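Local coordinates for probable phenazine-specific methyltransferase (Pseudomonas aeruginosa, PDB 2IP2) that transfers a methyl group from S-adenosyl-L-methionine to phenazine-1-carboxylate, giving 5-methylphenazine-1-carboxylate on the path to pyocyanin, at the interface of chains A and B. Residues are numbered along the deposited sequence; one frame, centred on the assembly and turned at random. Chains: chain A/B, Probable phenazine-specific methyltransferase.

The interface of chains A and B. Residues chain A 13, 17-18, 20-21, 64, 68; chain B 22, 283, 286-287.
This is an apolar helix-to-helix patch of the two-fold interface of a cation-independent O-methyltransferase, a homodimer in solution. Here A:Ile13, A:Thr17, A:Trp20 and A:Lys21 on helix 6-30 of the dimerisation domain meet B:Met283, B:Leu286 and B:Trp287 on helix 282-295 of the partner's methyltransferase domain. The contact thus ties one subunit's dimerisation domain to the other's catalytic domain.

B:Leu286 is the knob of the patch, with 84 Å² hidden by chain A. Its CG lies anti to the backbone N (chi1 -175°), which carries both methyls into chain A. CD1 meets CD1 of A:Leu64 at 3.7 Å and also touches CB of A:Trp20. CD2 packs against CG of A:Lys21 at 3.8 Å and against A:Thr17.

The two tryptophans touch through their six-membered rings. CZ3 of B:Trp287 comes in the plane of the A:Trp20 ring, at its edge, 3.9 Å from CH2. The two indole planes stand nearly at right angles, the A:Trp20 edge above the rim of B:Trp287 rather than stacked on it. Further along, CZ2 of B:Trp287 meets the CG2 methyl of A:Ile13 at 3.8 Å.

The methyl CE of B:Met283 ends 3.6 Å from OG1 of A:Thr17. That hydroxyl turns back to its own helix and donates a 2.7 Å hydrogen bond to O of A:Ile13. No polar bond crosses this patch. The A:Lys21 chain bends at chi3 (59°), and its CE sits 3.5 Å above the centre of the A:Phe68 ring.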
loop_
_atom_site.group_PDB
_atom_site.type_symbol
_atom_site.label_atom_id
_atom_site.label_comp_id
_atom_site.label_asym_id
_atom_site.label_seq_id
_atom_site.Cartn_x
_atom_site.Cartn_y
_atom_site.Cartn_z
ATOM N N ILE A 13 0.548 -9.672 5.826
ATOM C CA ILE A 13 -0.133 -9.684 4.515
ATOM C C ILE A 13 -0.861 -8.323 4.261
ATOM O O ILE A 13 -0.892 -7.779 3.130
ATOM C CB ILE A 13 -1.190 -10.852 4.450
ATOM C CG1 ILE A 13 -0.543 -12.219 4.333
ATOM C CG2 ILE A 13 -2.134 -10.667 3.259
ATOM C CD1 ILE A 13 0.739 -12.301 3.560
ATOM N N THR A 17 0.188 -6.268 0.933
ATOM C CA THR A 17 -0.830 -6.127 -0.143
ATOM C C THR A 17 -1.434 -4.725 -0.184
ATOM O O THR A 17 -2.261 -4.368 -1.108
ATOM C CB THR A 17 -1.974 -7.142 -0.023
ATOM O OG1 THR A 17 -2.647 -6.945 1.236
ATOM C CG2 THR A 17 -1.482 -8.644 -0.110
ATOM N N GLY A 18 -1.035 -3.894 0.781
ATOM C CA GLY A 18 -1.509 -2.533 0.845
ATOM C C GLY A 18 -1.254 -1.825 -0.487
ATOM O O GLY A 18 -2.079 -1.004 -0.911
ATOM N N TRP A 20 -1.630 -2.839 -3.408
ATOM C CA TRP A 20 -2.695 -3.050 -4.427
ATOM C C TRP A 20 -3.904 -2.114 -4.189
ATOM O O TRP A 20 -4.594 -1.662 -5.155
ATOM C CB TRP A 20 -3.141 -4.538 -4.407
ATOM C CG TRP A 20 -1.975 -5.545 -4.492
ATOM C CD1 TRP A 20 -0.699 -5.323 -4.963
ATOM C CD2 TRP A 20 -2.044 -6.929 -4.176
ATOM N NE1 TRP A 20 0.018 -6.489 -4.925
ATOM C CE2 TRP A 20 -0.768 -7.491 -4.439
ATOM C CE3 TRP A 20 -3.058 -7.749 -3.635
ATOM C CZ2 TRP A 20 -0.467 -8.888 -4.229
ATOM C CZ3 TRP A 20 -2.776 -9.144 -3.439
ATOM C CH2 TRP A 20 -1.461 -9.678 -3.693
ATOM N N LYS A 21 -4.221 -1.846 -2.904
ATOM C CA LYS A 21 -5.266 -0.890 -2.602
ATOM C C LYS A 21 -4.881 0.485 -3.164
ATOM O O LYS A 21 -5.750 1.187 -3.677
ATOM C CB LYS A 21 -5.524 -0.766 -1.086
ATOM C CG LYS A 21 -6.071 -2.064 -0.487
ATOM C CD LYS A 21 -5.911 -2.203 1.102
ATOM C CE LYS A 21 -6.650 -1.024 1.747
ATOM N NZ LYS A 21 -6.370 -1.020 3.216
ATOM N N LEU A 64 -14.525 -4.047 -4.141
ATOM C CA LEU A 64 -13.322 -3.784 -3.361
ATOM C C LEU A 64 -13.340 -2.390 -2.711
ATOM O O LEU A 64 -13.108 -2.241 -1.503
ATOM C CB LEU A 64 -12.095 -3.927 -4.290
ATOM C CG LEU A 64 -10.725 -3.817 -3.632
ATOM C CD1 LEU A 64 -9.717 -4.554 -4.493
ATOM C CD2 LEU A 64 -10.320 -2.337 -3.442
ATOM N N PHE A 68 -13.815 -1.215 1.440
ATOM C CA PHE A 68 -12.905 -0.365 2.164
ATOM C C PHE A 68 -13.489 1.051 2.359
ATOM O O PHE A 68 -12.771 2.028 2.633
ATOM C CB PHE A 68 -11.508 -0.365 1.458
ATOM C CG PHE A 68 -10.654 -1.598 1.760
ATOM C CD1 PHE A 68 -10.072 -1.767 3.040
ATOM C CD2 PHE A 68 -10.358 -2.536 0.762
ATOM C CE1 PHE A 68 -9.273 -2.868 3.327
ATOM C CE2 PHE A 68 -9.542 -3.638 1.036
ATOM C CZ PHE A 68 -9.005 -3.823 2.327
ATOM N N SER B 22 4.515 -0.958 1.736
ATOM C CA SER B 22 4.875 -2.252 1.046
ATOM C C SER B 22 6.300 -2.246 0.542
ATOM O O SER B 22 7.049 -3.199 0.797
ATOM C CB SER B 22 3.910 -2.613 -0.103
ATOM O OG SER B 22 2.541 -2.477 0.376
ATOM N N MET B 283 -10.526 -7.849 2.804
ATOM C CA MET B 283 -9.407 -8.653 2.286
ATOM C C MET B 283 -9.817 -9.687 1.246
ATOM O O MET B 283 -9.072 -9.934 0.252
ATOM C CB MET B 283 -8.560 -9.269 3.440
ATOM C CG MET B 283 -7.663 -8.221 4.179
ATOM S SD MET B 283 -6.529 -7.341 3.060
ATOM C CE MET B 283 -5.569 -8.691 2.542
ATOM N N LEU B 286 -10.077 -7.879 -1.926
ATOM C CA LEU B 286 -8.738 -7.472 -2.441
ATOM C C LEU B 286 -8.076 -8.666 -3.179
ATOM O O LEU B 286 -7.541 -8.486 -4.300
ATOM C CB LEU B 286 -7.849 -6.985 -1.251
ATOM C CG LEU B 286 -6.464 -6.422 -1.651
ATOM C CD1 LEU B 286 -6.563 -5.390 -2.756
ATOM C CD2 LEU B 286 -5.599 -5.837 -0.483
ATOM N N TRP B 287 -8.043 -9.845 -2.542
ATOM C CA TRP B 287 -7.600 -11.064 -3.228
ATOM C C TRP B 287 -8.349 -11.278 -4.577
ATOM O O TRP B 287 -7.757 -11.734 -5.591
ATOM C CB TRP B 287 -7.772 -12.293 -2.326
ATOM C CG TRP B 287 -6.751 -12.330 -1.163
ATOM C CD1 TRP B 287 -7.007 -12.237 0.160
ATOM C CD2 TRP B 287 -5.337 -12.500 -1.297
ATOM N NE1 TRP B 287 -5.819 -12.305 0.890
ATOM C CE2 TRP B 287 -4.782 -12.478 0.007
ATOM C CE3 TRP B 287 -4.492 -12.678 -2.385
ATOM C CZ2 TRP B 287 -3.399 -12.610 0.242
ATOM C CZ3 TRP B 287 -3.101 -12.811 -2.151
ATOM C CH2 TRP B 287 -2.579 -12.794 -0.850
#